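Long-range contacts in Apc35852 (Geobacillus stearothermophilus, PDB 1U9C), which is of unknown function but belongs to the DJ-1/PfpI family, whose members include chaperone-like proteins and cysteine proteases: residues V47-G53 and L76-L82; T153-E159 and T202-P206; D192-R196 and S211-K215. All coordinates share one frame; numbering follows the deposited sequence.

Contact 1 of 3, residues V47-G53 and L76-L82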
loop_
_atom_site.group_PDB
_atom_site.type_symbol
_atom_site.label_atom_id
_atom_site.label_comp_id
_atom_site.label_asym_id
_atom_site.label_seq_id
_atom_site.Cartn_x
_atom_site.Cartn_y
_atom_site.Cartn_z
ATOM N N VAL A 47 -5.867 -7.882 8.773
ATOM C CA VAL A 47 -5.601 -8.139 7.364
ATOM C C VAL A 47 -6.858 -8.101 6.531
ATOM O O VAL A 47 -7.705 -8.945 6.696
ATOM C CB VAL A 47 -4.875 -9.505 7.179
ATOM C CG1 VAL A 47 -4.521 -9.712 5.736
ATOM C CG2 VAL A 47 -3.604 -9.587 8.040
ATOM N N ALA A 48 -7.010 -7.066 5.735
ATOM C CA ALA A 48 -8.153 -6.861 4.886
ATOM C C ALA A 48 -7.782 -6.840 3.411
ATOM O O ALA A 48 -6.641 -6.575 3.021
ATOM C CB ALA A 48 -8.902 -5.582 5.265
ATOM N N SER A 49 -8.776 -7.102 2.599
ATOM C CA SER A 49 -8.673 -6.880 1.155
ATOM C C SER A 49 -9.944 -6.214 0.688
ATOM O O SER A 49 -10.942 -6.119 1.390
ATOM C CB SER A 49 -8.322 -8.153 0.411
ATOM O OG SER A 49 -9.420 -9.086 0.488
ATOM N N ILE A 50 -9.934 -5.738 -0.552
ATOM C CA ILE A 50 -11.127 -5.117 -1.103
ATOM C C ILE A 50 -12.317 -6.087 -1.018
ATOM O O ILE A 50 -13.451 -5.684 -0.640
ATOM C CB ILE A 50 -10.817 -4.661 -2.537
ATOM C CG1 ILE A 50 -9.732 -3.602 -2.600
ATOM C CG2 ILE A 50 -12.145 -4.231 -3.239
ATOM C CD1 ILE A 50 -9.981 -2.341 -1.819
ATOM N N GLN A 51 -12.120 -7.348 -1.402
ATOM C CA GLN A 51 -13.196 -8.330 -1.433
ATOM C C GLN A 51 -13.337 -9.260 -0.276
ATOM O O GLN A 51 -14.394 -9.878 -0.124
ATOM C CB GLN A 51 -13.052 -9.210 -2.666
ATOM C CG GLN A 51 -13.043 -8.418 -3.979
ATOM C CD GLN A 51 -14.357 -7.883 -4.330
ATOM O OE1 GLN A 51 -14.842 -6.909 -3.703
ATOM N NE2 GLN A 51 -14.982 -8.490 -5.348
ATOM N N GLY A 52 -12.307 -9.357 0.542
ATOM C CA GLY A 52 -12.208 -10.399 1.522
ATOM C C GLY A 52 -11.814 -11.702 0.872
ATOM O O GLY A 52 -11.747 -11.823 -0.357
ATOM N N GLY A 53 -11.593 -12.720 1.687
ATOM C CA GLY A 53 -11.256 -14.017 1.147
ATOM C C GLY A 53 -9.826 -14.208 0.731
ATOM O O GLY A 53 -8.913 -13.537 1.238
ATOM N N LEU A 76 -3.325 -14.368 4.229
ATOM C CA LEU A 76 -3.880 -13.901 2.962
ATOM C C LEU A 76 -4.897 -14.831 2.387
ATOM O O LEU A 76 -5.603 -14.448 1.443
ATOM C CB LEU A 76 -2.746 -13.751 1.961
ATOM C CG LEU A 76 -1.815 -12.606 2.241
ATOM C CD1 LEU A 76 -0.593 -12.704 1.348
ATOM C CD2 LEU A 76 -2.531 -11.243 2.059
ATOM N N LYS A 77 -5.027 -16.042 2.906
ATOM C CA LYS A 77 -6.028 -16.981 2.386
ATOM C C LYS A 77 -7.435 -16.697 2.930
ATOM O O LYS A 77 -8.414 -17.231 2.379
ATOM C CB LYS A 77 -5.614 -18.462 2.677
ATOM C CG LYS A 77 -4.287 -18.824 2.090
ATOM C CD LYS A 77 -4.100 -20.328 1.910
ATOM C CE LYS A 77 -2.665 -20.639 1.608
ATOM N NZ LYS A 77 -2.094 -19.951 0.443
ATOM N N HIS A 78 -7.569 -15.881 3.970
ATOM C CA HIS A 78 -8.851 -15.631 4.625
ATOM C C HIS A 78 -8.924 -14.225 5.170
ATOM O O HIS A 78 -9.143 -13.963 6.336
ATOM C CB HIS A 78 -9.134 -16.694 5.730
ATOM C CG HIS A 78 -8.001 -16.900 6.675
ATOM N ND1 HIS A 78 -7.159 -17.995 6.607
ATOM C CD2 HIS A 78 -7.530 -16.115 7.672
ATOM C CE1 HIS A 78 -6.222 -17.862 7.536
ATOM N NE2 HIS A 78 -6.431 -16.757 8.209
ATOM N N THR A 79 -8.779 -13.264 4.244
ATOM C CA THR A 79 -8.796 -11.849 4.632
ATOM C C THR A 79 -10.195 -11.353 4.958
ATOM O O THR A 79 -11.192 -11.859 4.427
ATOM C CB THR A 79 -8.151 -10.969 3.552
ATOM O OG1 THR A 79 -8.943 -11.010 2.351
ATOM C CG2 THR A 79 -6.767 -11.425 3.224
ATOM N N ALA A 80 -10.248 -10.300 5.752
ATOM C CA ALA A 80 -11.486 -9.570 6.001
ATOM C C ALA A 80 -11.834 -8.708 4.797
ATOM O O ALA A 80 -10.955 -8.213 4.111
ATOM C CB ALA A 80 -11.331 -8.710 7.230
ATOM N N ARG A 81 -13.117 -8.473 4.552
ATOM C CA ARG A 81 -13.534 -7.574 3.525
ATOM C C ARG A 81 -13.520 -6.168 4.076
ATOM O O ARG A 81 -14.223 -5.866 5.033
ATOM C CB ARG A 81 -14.933 -7.948 3.095
ATOM C CG ARG A 81 -15.493 -7.111 1.996
ATOM C CD ARG A 81 -16.813 -7.655 1.449
ATOM N NE ARG A 81 -17.858 -7.799 2.453
ATOM C CZ ARG A 81 -18.781 -6.876 2.720
ATOM N NH1 ARG A 81 -18.811 -5.739 2.045
ATOM N NH2 ARG A 81 -19.716 -7.093 3.654
ATOM N N LEU A 82 -12.802 -5.254 3.444
ATOM C CA LEU A 82 -12.698 -3.911 3.946
ATOM C C LEU A 82 -14.094 -3.295 4.093
ATOM O O LEU A 82 -14.890 -3.362 3.201
ATOM C CB LEU A 82 -11.911 -3.062 2.966
ATOM C CG LEU A 82 -11.588 -1.637 3.395
ATOM C CD1 LEU A 82 -10.704 -1.640 4.581
ATOM C CD2 LEU A 82 -11.073 -0.865 2.217
HETATM O O HOH W 1 -14.731 -3.615 0.445
#

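Contact 2 of 3, residues T153-E159 and T202-P206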
loop_
_atom_site.group_PDB
_atom_site.type_symbol
_atom_site.label_atom_id
_atom_site.label_comp_id
_atom_site.label_asym_id
_atom_site.label_seq_id
_atom_site.Cartn_x
_atom_site.Cartn_y
_atom_site.Cartn_z
ATOM N N THR A 153 6.772 8.968 -2.674
ATOM C CA THR A 153 7.302 8.126 -3.722
ATOM C C THR A 153 6.319 7.047 -4.091
ATOM O O THR A 153 5.309 6.849 -3.414
ATOM C CB THR A 153 8.673 7.577 -3.319
ATOM O OG1 THR A 153 9.354 7.016 -4.443
ATOM C CG2 THR A 153 8.613 6.471 -2.287
ATOM N N SER A 154 6.626 6.342 -5.174
ATOM C CA SER A 154 5.836 5.205 -5.642
ATOM C C SER A 154 6.643 4.509 -6.691
ATOM O O SER A 154 7.674 5.003 -7.114
ATOM C CB SER A 154 4.488 5.590 -6.242
ATOM O OG SER A 154 4.602 6.259 -7.516
ATOM N N PHE A 155 6.074 3.439 -7.248
ATOM C CA PHE A 155 6.615 2.825 -8.442
ATOM C C PHE A 155 6.706 3.918 -9.491
ATOM O O PHE A 155 5.773 4.663 -9.715
ATOM C CB PHE A 155 5.670 1.767 -8.938
ATOM C CG PHE A 155 6.303 0.721 -9.782
ATOM C CD1 PHE A 155 7.120 -0.219 -9.230
ATOM C CD2 PHE A 155 5.984 0.622 -11.116
ATOM C CE1 PHE A 155 7.631 -1.224 -10.002
ATOM C CE2 PHE A 155 6.495 -0.393 -11.886
ATOM C CZ PHE A 155 7.298 -1.310 -11.327
ATOM N N THR A 156 7.862 4.027 -10.104
ATOM C CA THR A 156 8.097 5.149 -10.997
ATOM C C THR A 156 7.637 4.842 -12.393
ATOM O O THR A 156 7.531 3.681 -12.790
ATOM C CB THR A 156 9.591 5.529 -11.027
ATOM O OG1 THR A 156 10.381 4.427 -11.496
ATOM C CG2 THR A 156 10.128 5.908 -9.657
ATOM N N ASP A 157 7.421 5.909 -13.149
ATOM C CA ASP A 157 7.058 5.767 -14.554
ATOM C C ASP A 157 8.142 5.043 -15.313
ATOM O O ASP A 157 7.840 4.269 -16.208
ATOM C CB ASP A 157 6.828 7.097 -15.214
ATOM C CG ASP A 157 5.637 7.840 -14.669
ATOM O OD1 ASP A 157 4.809 7.268 -13.927
ATOM O OD2 ASP A 157 5.456 9.044 -14.986
ATOM N N GLU A 158 9.414 5.319 -14.982
ATOM C CA GLU A 158 10.549 4.584 -15.562
ATOM C C GLU A 158 10.517 3.091 -15.276
ATOM O O GLU A 158 10.731 2.273 -16.153
ATOM C CB GLU A 158 11.887 5.148 -15.036
ATOM C CG GLU A 158 13.118 4.500 -15.685
ATOM C CD GLU A 158 14.443 4.835 -14.992
ATOM O OE1 GLU A 158 14.444 5.375 -13.865
ATOM O OE2 GLU A 158 15.504 4.560 -15.591
ATOM N N GLU A 159 10.227 2.726 -14.032
ATOM C CA GLU A 159 10.086 1.325 -13.667
ATOM C C GLU A 159 8.901 0.705 -14.414
ATOM O O GLU A 159 9.022 -0.395 -14.919
ATOM C CB GLU A 159 9.913 1.154 -12.159
ATOM C CG GLU A 159 11.226 1.272 -11.385
ATOM C CD GLU A 159 11.070 1.598 -9.902
ATOM O OE1 GLU A 159 10.226 2.459 -9.550
ATOM O OE2 GLU A 159 11.848 1.053 -9.085
ATOM N N THR A 202 5.763 6.442 2.320
ATOM C CA THR A 202 5.661 5.732 1.062
ATOM C C THR A 202 6.969 5.112 0.708
ATOM O O THR A 202 8.055 5.620 1.056
ATOM C CB THR A 202 5.171 6.657 -0.067
ATOM O OG1 THR A 202 5.883 7.896 -0.109
ATOM C CG2 THR A 202 3.719 7.025 0.115
ATOM N N GLY A 203 6.889 4.035 -0.073
ATOM C CA GLY A 203 8.054 3.269 -0.527
ATOM C C GLY A 203 7.929 3.033 -2.024
ATOM O O GLY A 203 6.838 2.941 -2.567
ATOM N N GLN A 204 9.051 2.895 -2.711
ATOM C CA GLN A 204 9.079 2.893 -4.181
ATOM C C GLN A 204 8.808 1.554 -4.855
ATOM O O GLN A 204 8.220 1.506 -5.911
ATOM C CB GLN A 204 10.442 3.424 -4.620
ATOM C CG GLN A 204 10.536 3.772 -6.087
ATOM C CD GLN A 204 11.863 4.335 -6.449
ATOM O OE1 GLN A 204 12.405 5.140 -5.704
ATOM N NE2 GLN A 204 12.431 3.852 -7.532
ATOM N N ASN A 205 9.268 0.474 -4.259
ATOM C CA ASN A 205 9.278 -0.806 -4.947
ATOM C C ASN A 205 9.412 -1.969 -3.941
ATOM O O ASN A 205 9.466 -1.744 -2.739
ATOM C CB ASN A 205 10.394 -0.782 -5.958
ATOM C CG ASN A 205 11.656 -0.356 -5.327
ATOM O OD1 ASN A 205 11.889 -0.728 -4.208
ATOM N ND2 ASN A 205 12.447 0.495 -5.993
ATOM N N PRO A 206 9.455 -3.217 -4.407
ATOM C CA PRO A 206 9.470 -4.335 -3.464
ATOM C C PRO A 206 10.622 -4.272 -2.513
ATOM O O PRO A 206 10.505 -4.617 -1.363
ATOM C CB PRO A 206 9.536 -5.579 -4.382
ATOM C CG PRO A 206 8.935 -5.154 -5.604
ATOM C CD PRO A 206 9.304 -3.687 -5.791
#

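Contact 3 of 3, residues D192-R196 and S211-K215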
loop_
_atom_site.group_PDB
_atom_site.type_symbol
_atom_site.label_atom_id
_atom_site.label_comp_id
_atom_site.label_asym_id
_atom_site.label_seq_id
_atom_site.Cartn_x
_atom_site.Cartn_y
_atom_site.Cartn_z
ATOM N N ASP A 192 16.103 0.269 -2.638
ATOM C CA ASP A 192 15.345 0.572 -1.447
ATOM C C ASP A 192 15.317 2.072 -1.299
ATOM O O ASP A 192 16.339 2.711 -1.050
ATOM C CB ASP A 192 15.961 -0.120 -0.218
ATOM C CG ASP A 192 15.332 0.312 1.087
ATOM O OD1 ASP A 192 14.245 0.930 1.063
ATOM O OD2 ASP A 192 15.889 0.118 2.191
ATOM N N PHE A 193 14.142 2.625 -1.446
ATOM C CA PHE A 193 13.887 4.015 -1.239
ATOM C C PHE A 193 12.515 4.200 -0.604
ATOM O O PHE A 193 11.482 3.807 -1.175
ATOM C CB PHE A 193 13.936 4.805 -2.554
ATOM C CG PHE A 193 13.761 6.272 -2.333
ATOM C CD1 PHE A 193 14.798 7.031 -1.774
ATOM C CD2 PHE A 193 12.568 6.885 -2.605
ATOM C CE1 PHE A 193 14.614 8.370 -1.531
ATOM C CE2 PHE A 193 12.398 8.242 -2.374
ATOM C CZ PHE A 193 13.420 8.982 -1.827
ATOM N N SER A 194 12.481 4.809 0.571
ATOM C CA SER A 194 11.219 5.195 1.161
ATOM C C SER A 194 11.300 6.549 1.822
ATOM O O SER A 194 12.396 7.069 2.123
ATOM C CB SER A 194 10.726 4.179 2.189
ATOM O OG SER A 194 11.709 4.023 3.203
ATOM N N VAL A 195 10.139 7.158 2.014
ATOM C CA VAL A 195 10.089 8.523 2.512
ATOM C C VAL A 195 9.030 8.708 3.538
ATOM O O VAL A 195 7.996 8.095 3.473
ATOM C CB VAL A 195 9.922 9.520 1.405
ATOM C CG1 VAL A 195 8.602 9.391 0.730
ATOM C CG2 VAL A 195 10.156 10.926 1.944
ATOM N N ARG A 196 9.330 9.510 4.551
ATOM C CA ARG A 196 8.366 9.988 5.507
ATOM C C ARG A 196 8.176 11.501 5.363
ATOM O O ARG A 196 9.152 12.258 5.421
ATOM C CB ARG A 196 8.824 9.646 6.902
ATOM C CG ARG A 196 7.965 10.244 7.988
ATOM C CD ARG A 196 8.256 9.787 9.369
ATOM N NE ARG A 196 7.324 10.349 10.359
ATOM C CZ ARG A 196 7.420 10.176 11.653
ATOM N NH1 ARG A 196 8.453 9.543 12.196
ATOM N NH2 ARG A 196 6.508 10.721 12.436
ATOM N N SER A 211 11.902 -0.977 4.767
ATOM C CA SER A 211 12.184 0.365 5.238
ATOM C C SER A 211 10.910 1.148 5.430
ATOM O O SER A 211 10.786 1.931 6.359
ATOM C CB SER A 211 13.154 1.151 4.331
ATOM O OG SER A 211 12.651 1.413 3.043
ATOM N N THR A 212 9.925 0.880 4.581
ATOM C CA THR A 212 8.622 1.529 4.715
ATOM C C THR A 212 8.007 1.098 6.020
ATOM O O THR A 212 7.509 1.940 6.799
ATOM C CB THR A 212 7.696 1.182 3.505
ATOM O OG1 THR A 212 8.348 1.595 2.291
ATOM C CG2 THR A 212 6.413 2.010 3.536
ATOM N N ALA A 213 7.990 -0.191 6.274
ATOM C CA ALA A 213 7.456 -0.700 7.531
ATOM C C ALA A 213 8.183 -0.139 8.744
ATOM O O ALA A 213 7.569 0.167 9.750
ATOM C CB ALA A 213 7.470 -2.215 7.561
ATOM N N GLU A 214 9.501 0.018 8.655
ATOM C CA GLU A 214 10.253 0.526 9.789
ATOM C C GLU A 214 9.962 1.993 10.059
ATOM O O GLU A 214 10.008 2.474 11.216
ATOM C CB GLU A 214 11.757 0.262 9.599
ATOM C CG GLU A 214 12.118 -1.217 9.574
ATOM C CD GLU A 214 11.879 -1.955 10.890
ATOM O OE1 GLU A 214 11.622 -1.290 11.922
ATOM O OE2 GLU A 214 11.978 -3.213 10.913
ATOM N N LYS A 215 9.643 2.755 9.030
ATOM C CA LYS A 215 9.164 4.112 9.243
ATOM C C LYS A 215 7.834 4.167 9.991
ATOM O O LYS A 215 7.615 5.046 10.811
ATOM C CB LYS A 215 9.076 4.927 7.928
ATOM C CG LYS A 215 10.443 5.397 7.370
ATOM C CD LYS A 215 10.353 6.012 5.956
ATOM C CE LYS A 215 11.671 6.643 5.512
ATOM N NZ LYS A 215 12.755 5.629 5.250
#

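Contact 1 of 3, residues V47-G53 and L76-L82
A48 and S49 pair in parallel with A80 and R81, at the edge of the seven-stranded sheet of this DJ-1/PfpI-family fold. The two strands are the ends of a beta-alpha-beta unit whose helix is 70-75, and 80-81 is an outermost strand of the sheet.

Three backbone bonds hold the parallel pair. A80 N donates to V47 O at 3.0 Å. S49 N donates to A80 O, and L82 N to S49 O. Beyond S49 the chain turns back through I50-G52, and G53 forms a single antiparallel hydrogen-bonded bridge with T79. Here G53 N donates to T79 O and T79 N to G53 O. A water adds a further link, donating to both I50 O and L82 O.

Carbon contacts are few. V47 CG1 meets T79 CG2 at 3.8 Å, the two side chains crossing at about a right angle. A48 CB lies 4.4 Å from A80 CB on one face of the sheet and also faces L82 CD1. The aliphatic carbons of R81 lie against backbone carbonyl oxygens of the turn, with CG 3.6 Å from I50 O and CD near Q51 O, before the end of the chain leads away. G52 has positive phi (76°), and its N lies 3.7 Å from R81 CA.

The hydroxyls form a small polar chain. S49 OG donates to T79 OG1 at 2.7 Å and also bonds to N14. G52 N reaches S49 OG only weakly. T79 chi1 of 65° sets OG1 between its own N and carbonyl carbon, facing both S49 and G53. From there OG1 donates to G53 O at 2.8 Å, tilted 20° from the carbonyl plane. The backbone T79 N adds the second bond to G53 O, from above that plane.

Contact 2 of 3, residues T153-E159 and T202-P206
A capping box at the start of helix 157-163 is joined here to the loop that follows strand 200-203. T156 is the N-cap: its OG1 accepts from E159 N at 3.1 Å. In return E159 OE1 takes two bonds, from T156 N nearly along the C-O axis and from T156 OG1 above the carboxylate plane.

The same carboxylate reaches across to the loop. N205 ND2 donates to E159 OE2 at 3.2 Å, on its syn lone pair and in the N205 amide plane. N205 ND2 also bonds to T191 O, and N205 OD1 to S208 OG. Q204 NE2 straddles both oxygens with weak bonds of 3.3 Å to OE1 and to OE2, its amide turned 72° from the carboxylate. Q204 CG stands anti to its backbone N (chi1 -167°), and the extended chain passes S154 O, 3.3 Å from CG. Q204 OE1 is taken by G187 N.

At the other end T153 N donates to T202 OG1 at 2.9 Å, nearly straight (169°). T153 CG2 packs on G203 C at 3.5 Å, while T153 OG1 bonds to V185 O.

All the touching residues are buried. E159 OE2 also accepts from W190 N, so donors surround the carboxylate. They would probably stabilise its negative charge and hold it in a fixed orientation.

Contact 3 of 3, residues D192-R196 and S211-K215
Strand 194-196 and helix 211-215 run nearly parallel, 17° apart, with their axes 8.2 Å from each other at closest. The backbones come nearest at S194 CA and T212 CA, 5.7 Å apart. No backbone hydrogen bond joins the two segments, and side chains make the link.

A chain of hydrogen bonds joins the two segments. K215 NZ donates to S194 OG at 2.8 Å. S194 OG donates to S211 OG, also at 2.8 Å. S211 OG then donates to D192 OD1 at 2.6 Å, on the syn lone pair of that oxygen. Each serine hydroxyl therefore both gives and takes a bond. A bend at the end of the K215 side chain (chi4 69°) turns NZ back to S194. K215 NZ and D192 OD1 are 6.5 Å apart, so the serines connect opposite charges that do not touch.

Contacts around this chain of bonds are lighter. T212 OG1 lies 3.5 Å from S194 CB and bonds to S208 O. The K215 side chain runs beside the strand, with CD 4.1 Å from R196 CB.

Strand 194-197 is an outermost strand of the main sheet and pairs with 200-203. T212 and K215 also touch I201 on that inner strand, while A213 faces helix 28-40.

In the fold
Contact 1 closes before the other two open, and it sits at one edge of the main sheet, where strand 80-81 is outermost. Contacts 2 and 3 lie on the other side of the chain's centre, each centred about 24 Å from contact 1. Their own centres are about 12 Å apart, and they touch: T202 O and V195 N make a probable hydrogen bond between neighbouring strands 200-203 and 194-197. Their segments alternate along the chain, because strand 194-197, strand 200-203 and helix 209-221 follow one another. All three contacts reach the same seven-stranded sheet. Contacts 1 and 3 involve its two outermost strands, and contact 2 connects it to helix 157-163.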